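Local coordinates for ADP-ribosyltransferase (PDB 1OJQ), which transfers ADP-ribose from NAD(+) to a protein acceptor, as a C3-type mono-ADP-ribosyltransferase of Staphylococcus aureus, at residues L9-A12 against T13-G16; F98-E101 against D102-L106; Q107-N111 against G112-E116; N124-S128 against R129-E133. All blocks are in the same frame, centred on the assembly; numbering follows the deposited sequence.

Contact 1 (L9-A12 against T13-G16); sequences LVEA and TKWG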
loop_
_atom_site.group_PDB
_atom_site.type_symbol
_atom_site.label_atom_id
_atom_site.label_comp_id
_atom_site.label_asym_id
_atom_site.label_seq_id
_atom_site.Cartn_x
_atom_site.Cartn_y
_atom_site.Cartn_z
ATOM N N LEU A 9 -7.210 10.240 13.480
ATOM C CA LEU A 9 -6.269 9.264 14.017
ATOM C C LEU A 9 -6.878 8.390 15.102
ATOM O O LEU A 9 -6.618 7.184 15.178
ATOM C CB LEU A 9 -5.054 10.019 14.571
ATOM C CG LEU A 9 -4.135 10.626 13.502
ATOM C CD1 LEU A 9 -3.040 11.449 14.173
ATOM C CD2 LEU A 9 -3.560 9.538 12.608
ATOM N N VAL A 10 -7.695 8.992 15.958
ATOM C CA VAL A 10 -8.281 8.240 17.067
ATOM C C VAL A 10 -9.254 7.193 16.557
ATOM O O VAL A 10 -9.243 6.047 17.028
ATOM C CB VAL A 10 -8.963 9.201 18.057
ATOM C CG1 VAL A 10 -9.804 8.432 19.062
ATOM C CG2 VAL A 10 -7.916 10.046 18.763
ATOM N N GLU A 11 -10.080 7.538 15.557
ATOM C CA GLU A 11 -10.980 6.528 15.015
ATOM C C GLU A 11 -10.277 5.461 14.200
ATOM O O GLU A 11 -10.683 4.290 14.225
ATOM C CB GLU A 11 -12.071 7.170 14.121
ATOM C CG GLU A 11 -13.004 8.102 14.884
ATOM C CD GLU A 11 -13.965 7.379 15.808
ATOM O OE1 GLU A 11 -14.661 8.070 16.600
ATOM O OE2 GLU A 11 -14.082 6.145 15.792
ATOM N N ALA A 12 -9.242 5.815 13.444
ATOM C CA ALA A 12 -8.501 4.769 12.736
ATOM C C ALA A 12 -7.880 3.771 13.714
ATOM O O ALA A 12 -7.930 2.568 13.476
ATOM C CB ALA A 12 -7.442 5.396 11.838
ATOM N N THR A 13 -7.286 4.267 14.814
ATOM C CA THR A 13 -6.709 3.387 15.827
ATOM C C THR A 13 -7.756 2.455 16.407
ATOM O O THR A 13 -7.533 1.256 16.613
ATOM C CB THR A 13 -6.058 4.202 16.968
ATOM O OG1 THR A 13 -4.819 4.763 16.495
ATOM C CG2 THR A 13 -5.721 3.304 18.148
ATOM N N LYS A 14 -8.944 2.985 16.696
ATOM C CA LYS A 14 -10.002 2.147 17.276
ATOM C C LYS A 14 -10.362 1.007 16.341
ATOM O O LYS A 14 -10.475 -0.179 16.675
ATOM C CB LYS A 14 -11.208 3.055 17.566
ATOM C CG LYS A 14 -12.374 2.336 18.230
ATOM C CD LYS A 14 -13.479 3.347 18.522
ATOM C CE LYS A 14 -14.809 2.636 18.747
ATOM N NZ LYS A 14 -15.925 3.595 18.471
ATOM N N TRP A 15 -10.563 1.372 15.069
ATOM C CA TRP A 15 -10.919 0.387 14.040
ATOM C C TRP A 15 -9.779 -0.603 13.860
ATOM O O TRP A 15 -9.997 -1.811 13.901
ATOM C CB TRP A 15 -11.251 1.060 12.712
ATOM C CG TRP A 15 -11.782 0.196 11.609
ATOM C CD1 TRP A 15 -13.089 -0.132 11.378
ATOM C CD2 TRP A 15 -11.034 -0.457 10.574
ATOM N NE1 TRP A 15 -13.209 -0.946 10.274
ATOM C CE2 TRP A 15 -11.949 -1.155 9.764
ATOM C CE3 TRP A 15 -9.672 -0.512 10.264
ATOM C CZ2 TRP A 15 -11.541 -1.899 8.660
ATOM C CZ3 TRP A 15 -9.247 -1.242 9.178
ATOM C CH2 TRP A 15 -10.196 -1.919 8.400
ATOM N N GLY A 16 -8.568 -0.075 13.669
ATOM C CA GLY A 16 -7.424 -0.956 13.521
ATOM C C GLY A 16 -7.223 -1.915 14.678
ATOM O O GLY A 16 -6.916 -3.091 14.406
HETATM O O HOH W 1 -16.836 4.957 15.981
HETATM O O HOH W 2 -16.733 6.778 17.772
#
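E11 and K14 run side by side from the helix surface in the same direction, one turn apart, yet their charged ends stop short of a salt bridge: E11 OE2 lies 4.1 Å from K14 NZ. Water closes the gap. One molecule donates to E11 OE2 at 3.0 Å and accepts from K14 NZ, and a second donates to E11 OE1, its bond to the lysine being weak. Both carboxylate oxygens are thus tied to the same ammonium group through solvent. The lysine gets there by leaving with CG opposite its backbone N (chi1 -178°) and staying extended, whereas the glutamate bends at chi2, which brings OE2 alongside K14 CD.

Beneath these chains lie the main-chain bonds of the helix. T13 N, K14 N and W15 N donate to the carbonyls of L9, V10 and E11, and G16 N reaches A12 O at 2.7 Å. Other side chains face the rest of the protein: T13 OG1 is hydrogen-bonded to Q179 OE1, W15 NE1 to D79 OD1, and the indole also meets the ring of F6. A12 rests on V142 and Q179. One flank therefore carries hydrated charges, while A12 and W15 pack against loops. This is the i to i+4 bonding of a regular alpha-helix, here amphipathic, in the first turns of helix 9-23 at the N-terminal end of the ADP-ribosyltransferase.

Contact 2 (F98-E101 against D102-L106); sequences FTRE and DLHML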
loop_
_atom_site.group_PDB
_atom_site.type_symbol
_atom_site.label_atom_id
_atom_site.label_comp_id
_atom_site.label_asym_id
_atom_site.label_seq_id
_atom_site.Cartn_x
_atom_site.Cartn_y
_atom_site.Cartn_z
ATOM N N PHE A 98 3.779 6.024 -20.813
ATOM C CA PHE A 98 4.136 7.235 -20.065
ATOM C C PHE A 98 5.654 7.364 -20.111
ATOM O O PHE A 98 6.363 6.650 -19.398
ATOM C CB PHE A 98 3.631 7.223 -18.623
ATOM C CG PHE A 98 3.579 8.635 -18.046
ATOM C CD1 PHE A 98 2.588 9.510 -18.450
ATOM C CD2 PHE A 98 4.527 9.061 -17.131
ATOM C CE1 PHE A 98 2.522 10.798 -17.926
ATOM C CE2 PHE A 98 4.452 10.339 -16.590
ATOM C CZ PHE A 98 3.455 11.210 -16.986
ATOM N N THR A 99 6.148 8.255 -20.988
ATOM C CA THR A 99 7.562 8.170 -21.335
ATOM C C THR A 99 8.448 8.843 -20.298
ATOM O O THR A 99 7.972 9.569 -19.427
ATOM C CB THR A 99 7.837 8.821 -22.710
ATOM O OG1 THR A 99 7.741 10.241 -22.555
ATOM C CG2 THR A 99 6.770 8.400 -23.698
ATOM N N ARG A 100 9.754 8.593 -20.409
ATOM C CA ARG A 100 10.671 9.335 -19.542
ATOM C C ARG A 100 10.489 10.838 -19.673
ATOM O O ARG A 100 10.589 11.577 -18.694
ATOM C CB ARG A 100 12.122 8.982 -19.895
ATOM C CG ARG A 100 13.152 9.880 -19.213
ATOM C CD ARG A 100 13.204 9.566 -17.714
ATOM N NE ARG A 100 14.152 10.439 -17.022
ATOM C CZ ARG A 100 13.834 11.579 -16.405
ATOM N NH1 ARG A 100 12.594 12.056 -16.358
ATOM N NH2 ARG A 100 14.780 12.296 -15.797
ATOM N N GLU A 101 10.233 11.320 -20.900
ATOM C CA GLU A 101 10.045 12.770 -21.045
ATOM C C GLU A 101 8.722 13.208 -20.437
ATOM O O GLU A 101 8.660 14.311 -19.888
ATOM C CB GLU A 101 10.122 13.215 -22.508
ATOM C CG GLU A 101 10.265 14.727 -22.637
ATOM C CD GLU A 101 11.618 15.228 -22.155
ATOM O OE1 GLU A 101 11.817 16.464 -22.191
ATOM O OE2 GLU A 101 12.498 14.443 -21.746
ATOM N N ASP A 102 7.674 12.377 -20.530
ATOM C CA ASP A 102 6.433 12.685 -19.829
ATOM C C ASP A 102 6.721 12.891 -18.338
ATOM O O ASP A 102 6.252 13.857 -17.732
ATOM C CB ASP A 102 5.365 11.607 -19.986
ATOM C CG ASP A 102 4.847 11.484 -21.406
ATOM O OD1 ASP A 102 4.875 12.495 -22.144
ATOM O OD2 ASP A 102 4.414 10.365 -21.766
ATOM N N LEU A 103 7.508 11.968 -17.786
ATOM C CA LEU A 103 7.839 12.057 -16.365
ATOM C C LEU A 103 8.655 13.305 -16.062
ATOM O O LEU A 103 8.455 13.966 -15.035
ATOM C CB LEU A 103 8.646 10.826 -15.952
ATOM C CG LEU A 103 8.805 10.598 -14.450
ATOM C CD1 LEU A 103 7.443 10.576 -13.769
ATOM C CD2 LEU A 103 9.557 9.297 -14.194
ATOM N N HIS A 104 9.601 13.566 -16.978
ATOM C CA HIS A 104 10.438 14.753 -16.795
ATOM C C HIS A 104 9.584 16.016 -16.770
ATOM O O HIS A 104 9.756 16.886 -15.914
ATOM C CB HIS A 104 11.483 14.849 -17.909
ATOM C CG HIS A 104 12.236 16.151 -17.895
ATOM N ND1 HIS A 104 13.143 16.474 -16.905
ATOM C CD2 HIS A 104 12.222 17.188 -18.765
ATOM C CE1 HIS A 104 13.649 17.675 -17.177
ATOM N NE2 HIS A 104 13.105 18.134 -18.300
ATOM N N MET A 105 8.653 16.092 -17.723
ATOM C CA MET A 105 7.764 17.260 -17.774
ATOM C C MET A 105 6.797 17.280 -16.591
ATOM O O MET A 105 6.460 18.355 -16.094
ATOM C CB MET A 105 6.983 17.299 -19.084
ATOM C CG MET A 105 7.902 17.468 -20.299
ATOM S SD MET A 105 6.959 17.604 -21.829
ATOM C CE MET A 105 6.340 15.934 -22.044
ATOM N N LEU A 106 6.355 16.099 -16.155
ATOM C CA LEU A 106 5.445 16.036 -15.009
ATOM C C LEU A 106 6.057 16.701 -13.779
ATOM O O LEU A 106 5.380 17.425 -13.031
ATOM C CB LEU A 106 5.070 14.582 -14.685
ATOM C CG LEU A 106 3.968 14.414 -13.621
ATOM C CD1 LEU A 106 2.676 15.099 -14.050
ATOM C CD2 LEU A 106 3.707 12.944 -13.318
HETATM O O HOH W 3 14.142 14.878 -14.798
#
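T99 holds OG1 between its own backbone N and carbonyl carbon (chi1 73°), and D102 turns CG back beside its backbone N, so that each side chain meets the other's amide. D102 N donates to T99 OG1 at 2.9 Å, and T99 N donates to D102 OD2 at 2.8 Å, approaching from above the carboxylate plane. The reciprocal pair ties down amides at the start of the helix. OD2 also forms a salt bridge with K121 of helix 116-126, which would offset the carboxylate's negative charge.

F98, just before the cap, lays its ring over the same aspartate: D102 CB stands 3.5 Å from the ring centroid and only 9° off the normal, a CH-pi contact over one face. F98 CE2 reaches L103 CD1 and CZ reaches L106 CD2, each at 4.1 Å, while L122 and L125 of helix 116-126 also touch the ring.

On the outer flank the R100 guanidinium and the H104 ring, their planes 69° apart, share a water that accepts from R100 NH2 and lies 2.8 Å from H104 ND1, in plane at the edge of both groups. E101 runs alongside H104, with OE1 3.5 Å from CD2. The T99-D102 exchange is a capping box, and it opens the short helix 100-106, whose L103 side chain comes within about 6 Å of that of the NAD(+)-binding residue D90.

Contact 3 (Q107-N111 against G112-E116); sequences QQTNN and GQYNE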
loop_
_atom_site.group_PDB
_atom_site.type_symbol
_atom_site.label_atom_id
_atom_site.label_comp_id
_atom_site.label_asym_id
_atom_site.label_seq_id
_atom_site.Cartn_x
_atom_site.Cartn_y
_atom_site.Cartn_z
ATOM N N GLN A 107 7.348 16.443 -13.551
ATOM C CA GLN A 107 7.959 16.919 -12.300
ATOM C C GLN A 107 8.385 18.370 -12.424
ATOM O O GLN A 107 8.822 18.922 -11.416
ATOM C CB GLN A 107 9.131 16.042 -11.863
ATOM C CG GLN A 107 10.303 15.910 -12.791
ATOM C CD GLN A 107 11.365 16.985 -12.716
ATOM O OE1 GLN A 107 11.785 17.501 -13.761
ATOM N NE2 GLN A 107 11.824 17.350 -11.524
ATOM N N GLN A 108 8.234 18.896 -13.633
ATOM C CA GLN A 108 8.390 20.323 -13.873
ATOM C C GLN A 108 7.036 20.959 -13.563
ATOM O O GLN A 108 6.250 21.290 -14.443
ATOM C CB GLN A 108 8.855 20.642 -15.299
ATOM C CG GLN A 108 10.292 20.183 -15.514
ATOM C CD GLN A 108 10.902 20.640 -16.825
ATOM O OE1 GLN A 108 10.306 20.554 -17.900
ATOM N NE2 GLN A 108 12.130 21.143 -16.722
ATOM N N THR A 109 6.767 21.084 -12.261
ATOM C CA THR A 109 5.487 21.651 -11.854
ATOM C C THR A 109 5.420 23.171 -12.026
ATOM O O THR A 109 6.436 23.854 -12.151
ATOM C CB THR A 109 5.185 21.359 -10.369
ATOM O OG1 THR A 109 6.168 22.061 -9.590
ATOM C CG2 THR A 109 5.300 19.883 -10.047
ATOM N N ASN A 110 4.206 23.705 -12.023
ATOM C CA ASN A 110 3.981 25.148 -11.952
ATOM C C ASN A 110 3.717 25.449 -10.467
ATOM O O ASN A 110 2.608 25.335 -9.960
ATOM C CB ASN A 110 2.849 25.591 -12.846
ATOM C CG ASN A 110 2.577 27.072 -12.958
ATOM O OD1 ASN A 110 2.033 27.544 -13.967
ATOM N ND2 ASN A 110 2.915 27.889 -11.970
ATOM N N ASN A 111 4.774 25.862 -9.785
ATOM C CA ASN A 111 4.687 26.218 -8.373
ATOM C C ASN A 111 4.086 25.071 -7.576
ATOM O O ASN A 111 3.286 25.242 -6.655
ATOM C CB ASN A 111 3.868 27.496 -8.193
ATOM C CG ASN A 111 4.081 28.149 -6.839
ATOM O OD1 ASN A 111 5.178 28.133 -6.276
ATOM N ND2 ASN A 111 3.012 28.749 -6.304
ATOM N N GLY A 112 4.486 23.855 -7.926
ATOM C CA GLY A 112 4.051 22.697 -7.171
ATOM C C GLY A 112 2.835 22.037 -7.794
ATOM O O GLY A 112 2.567 20.880 -7.443
ATOM N N GLN A 113 2.154 22.746 -8.694
ATOM C CA GLN A 113 0.969 22.211 -9.361
ATOM C C GLN A 113 1.293 21.400 -10.611
ATOM O O GLN A 113 2.055 21.864 -11.471
ATOM C CB GLN A 113 0.078 23.409 -9.708
ATOM C CG GLN A 113 -0.654 23.925 -8.458
ATOM C CD GLN A 113 -1.670 24.982 -8.864
ATOM O OE1 GLN A 113 -1.453 25.659 -9.872
ATOM N NE2 GLN A 113 -2.732 25.105 -8.084
ATOM N N TYR A 114 0.735 20.194 -10.718
ATOM C CA TYR A 114 0.973 19.312 -11.856
ATOM C C TYR A 114 0.125 19.678 -13.076
ATOM O O TYR A 114 -1.009 20.123 -12.953
ATOM C CB TYR A 114 0.724 17.823 -11.506
ATOM C CG TYR A 114 1.739 17.395 -10.460
ATOM C CD1 TYR A 114 1.421 17.287 -9.119
ATOM C CD2 TYR A 114 3.046 17.117 -10.871
ATOM C CE1 TYR A 114 2.389 16.894 -8.201
ATOM C CE2 TYR A 114 4.006 16.731 -9.958
ATOM C CZ TYR A 114 3.672 16.623 -8.622
ATOM O OH TYR A 114 4.638 16.241 -7.710
ATOM N N ASN A 115 0.734 19.461 -14.228
ATOM C CA ASN A 115 0.193 19.607 -15.560
ATOM C C ASN A 115 -1.062 18.757 -15.753
ATOM O O ASN A 115 -0.978 17.523 -15.724
ATOM C CB ASN A 115 1.284 19.190 -16.558
ATOM C CG ASN A 115 0.919 19.540 -17.987
ATOM O OD1 ASN A 115 1.440 20.477 -18.590
ATOM N ND2 ASN A 115 0.002 18.781 -18.556
ATOM N N GLU A 116 -2.215 19.382 -15.946
ATOM C CA GLU A 116 -3.454 18.606 -16.101
ATOM C C GLU A 116 -3.466 17.685 -17.310
ATOM O O GLU A 116 -4.034 16.590 -17.285
ATOM C CB GLU A 116 -4.653 19.564 -16.195
HETATM O O HOH W 4 3.595 19.055 -14.091
#
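T109 points its side chain across the loop, its two branches serving different partners. The methyl, CG2, meets the Y114 ring at CE2, 3.4 Å away, the two side chains crossing at a slant. The hydroxyl oxygen, OG1, is placed between the backbone N and the carbonyl carbon (chi1 66°), where it accepts from G112 N at 3.0 Å; the bond is bent, with an angle of 135° at the hydrogen. In between, T109 CB sits against Q113 O, so the threonine touches both the turn and the tyrosine.

Y114 leaves its backbone pointing away from 107-111, but its ring comes back to reach the threonine methyl. L106, at the end of helix 100-106, and P151, from another loop, also touch Y114. Q113 brings CB within 3.2 Å of N110 O, while its amide nitrogen, NE2, is hydrogen-bonded to N199 O and so ties this limb of the loop to the loop that holds N199.

The backbone closes the loop by a reciprocal pair. N110 N donates to Q113 O at 2.9 Å, in the carbonyl plane, whereas Q113 N meets N110 O from well above that plane. N111 and G112 occupy the two corners with positive phi, as a type I' turn requires. N110 to Q113 is thus a type I' beta turn closed by a single antiparallel, hydrogen-bonded bridge: a tight, hairpin-like turn in the connection between helices 100-106 and 116-126.

Contact 4 (N124-S128 against R129-E133); sequences NLMNS and RIYRE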
loop_
_atom_site.group_PDB
_atom_site.type_symbol
_atom_site.label_atom_id
_atom_site.label_comp_id
_atom_site.label_asym_id
_atom_site.label_seq_id
_atom_site.Cartn_x
_atom_site.Cartn_y
_atom_site.Cartn_z
ATOM N N ASN A 124 -5.565 8.035 -18.802
ATOM C CA ASN A 124 -5.829 7.284 -20.026
ATOM C C ASN A 124 -4.975 6.024 -20.080
ATOM O O ASN A 124 -5.444 4.992 -20.570
ATOM C CB ASN A 124 -5.589 8.154 -21.268
ATOM C CG ASN A 124 -5.598 7.281 -22.516
ATOM O OD1 ASN A 124 -4.556 6.789 -22.946
ATOM N ND2 ASN A 124 -6.797 7.098 -23.053
ATOM N N LEU A 125 -3.754 6.047 -19.568
ATOM C CA LEU A 125 -2.836 4.915 -19.566
ATOM C C LEU A 125 -2.988 3.975 -18.368
ATOM O O LEU A 125 -2.518 2.825 -18.437
ATOM C CB LEU A 125 -1.382 5.418 -19.595
ATOM C CG LEU A 125 -1.032 6.225 -20.853
ATOM C CD1 LEU A 125 0.392 6.754 -20.734
ATOM C CD2 LEU A 125 -1.245 5.374 -22.099
ATOM N N MET A 126 -3.622 4.422 -17.274
ATOM C CA MET A 126 -3.722 3.479 -16.152
ATOM C C MET A 126 -5.147 3.001 -15.884
ATOM O O MET A 126 -5.316 1.949 -15.242
ATOM C CB MET A 126 -3.128 4.123 -14.893
ATOM C CG MET A 126 -1.698 4.608 -15.078
ATOM S SD MET A 126 -1.092 5.279 -13.496
ATOM C CE MET A 126 -1.187 3.779 -12.498
ATOM N N ASN A 127 -6.169 3.718 -16.338
ATOM C CA ASN A 127 -7.518 3.275 -15.971
ATOM C C ASN A 127 -7.830 1.901 -16.551
ATOM O O ASN A 127 -7.360 1.512 -17.623
ATOM C CB ASN A 127 -8.577 4.288 -16.418
ATOM C CG ASN A 127 -8.985 4.048 -17.858
ATOM O OD1 ASN A 127 -9.874 3.221 -18.117
ATOM N ND2 ASN A 127 -8.325 4.770 -18.757
ATOM N N SER A 128 -8.630 1.179 -15.772
ATOM C CA SER A 128 -9.039 -0.165 -16.118
ATOM C C SER A 128 -7.864 -1.136 -16.221
ATOM O O SER A 128 -8.045 -2.188 -16.855
ATOM C CB SER A 128 -9.829 -0.149 -17.437
ATOM O OG SER A 128 -10.932 0.749 -17.393
ATOM N N ARG A 129 -6.694 -0.862 -15.669
ATOM C CA ARG A 129 -5.583 -1.801 -15.665
ATOM C C ARG A 129 -5.366 -2.362 -14.260
ATOM O O ARG A 129 -5.516 -1.655 -13.261
ATOM C CB ARG A 129 -4.259 -1.191 -16.126
ATOM C CG ARG A 129 -4.366 -0.492 -17.470
ATOM C CD ARG A 129 -3.019 -0.207 -18.135
ATOM N NE ARG A 129 -3.259 -0.239 -19.590
ATOM C CZ ARG A 129 -2.599 -1.051 -20.406
ATOM N NH1 ARG A 129 -1.683 -1.854 -19.894
ATOM N NH2 ARG A 129 -2.845 -1.054 -21.702
ATOM N N ILE A 130 -4.983 -3.634 -14.214
ATOM C CA ILE A 130 -4.632 -4.261 -12.936
ATOM C C ILE A 130 -3.109 -4.260 -12.779
ATOM O O ILE A 130 -2.396 -4.709 -13.663
ATOM C CB ILE A 130 -5.151 -5.709 -12.881
ATOM C CG1 ILE A 130 -6.677 -5.818 -12.998
ATOM C CG2 ILE A 130 -4.643 -6.439 -11.634
ATOM C CD1 ILE A 130 -7.129 -7.190 -13.461
ATOM N N TYR A 131 -2.628 -3.765 -11.644
ATOM C CA TYR A 131 -1.229 -3.779 -11.264
ATOM C C TYR A 131 -1.064 -4.738 -10.084
ATOM O O TYR A 131 -1.950 -4.794 -9.224
ATOM C CB TYR A 131 -0.731 -2.373 -10.889
ATOM C CG TYR A 131 -0.817 -1.463 -12.118
ATOM C CD1 TYR A 131 -1.959 -0.699 -12.333
ATOM C CD2 TYR A 131 0.231 -1.410 -13.025
ATOM C CE1 TYR A 131 -2.036 0.114 -13.444
ATOM C CE2 TYR A 131 0.148 -0.586 -14.146
ATOM C CZ TYR A 131 -0.985 0.169 -14.341
ATOM O OH TYR A 131 -1.093 0.986 -15.443
ATOM N N ARG A 132 0.044 -5.475 -10.091
ATOM C CA ARG A 132 0.283 -6.450 -9.029
ATOM C C ARG A 132 1.598 -6.174 -8.323
ATOM O O ARG A 132 2.589 -5.818 -8.982
ATOM C CB ARG A 132 0.317 -7.865 -9.615
ATOM C CG ARG A 132 0.489 -9.000 -8.617
ATOM C CD ARG A 132 0.906 -10.266 -9.366
ATOM N NE ARG A 132 1.093 -11.380 -8.444
ATOM C CZ ARG A 132 0.141 -12.246 -8.125
ATOM N NH1 ARG A 132 -1.072 -12.132 -8.653
ATOM N NH2 ARG A 132 0.405 -13.232 -7.274
ATOM N N GLU A 133 1.628 -6.328 -7.003
ATOM C CA GLU A 133 2.887 -6.182 -6.273
ATOM C C GLU A 133 3.314 -7.572 -5.825
ATOM O O GLU A 133 2.524 -8.205 -5.116
ATOM C CB GLU A 133 2.700 -5.245 -5.085
ATOM C CG GLU A 133 3.792 -5.248 -4.034
ATOM C CD GLU A 133 5.122 -4.872 -4.656
ATOM O OE1 GLU A 133 5.193 -3.757 -5.238
ATOM O OE2 GLU A 133 6.078 -5.666 -4.593
#
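The apolar part of the contact joins M126 and Y131, whose side chains cross at about a right angle. The thioether bends at chi3 (62°), bringing the methyl CE of M126 to 3.9 Å from Y131 CE1, while the phenol OH comes within 3.7 Å of M126 CG. Y91, I95 and V194 also touch the methionine, and V191 of strand 187-196 lies against the tyrosine.

The polar part runs through the backbone. R129 N donates to M126 O at 3.2 Å from above the carbonyl plane, closing a type II beta turn. At the second corner S128 has positive phi, and its OG donates to N127 OD1 at 2.8 Å, linking two adjacent turn residues. N127 in turn gives its ND2 to N123 O in the helix.

The turn leads from helix 116-126 into edge strand 130-133; backbone bonds of S128 and R129 to V191 also hold the chain there. Farther along, the strand carries E133, an NAD(+)-binding residue that forms a salt bridge with R48. Across the turn itself, a single backbone bond and apolar packing, rather than charge pairing, join the helix end to the strand.

How the contacts relate
Contacts 2, 3 and 4 follow one another along helix 100-106, the turn 107-116 and helix 116-126 with its exit into strand 130-133. Contact 2 touches both of the others: L106 O meets Y114 CD2 of contact 3 at 3.2 Å, and F98 N meets L125 CD1 of contact 4 at 3.5 Å. Contacts 3 and 4 do not touch, their nearest atoms being about 9 Å apart. Contact 1 lies far off, its centre about 38 Å from that of contact 2 and across the centre of the chain. NAD(+) is absent from this model, but the side chains of Q140 and L9, and of R150 and Y114, are about 8 Å apart, those of D90 and L103 about 6 Å, and E133 belongs to segment 129-133.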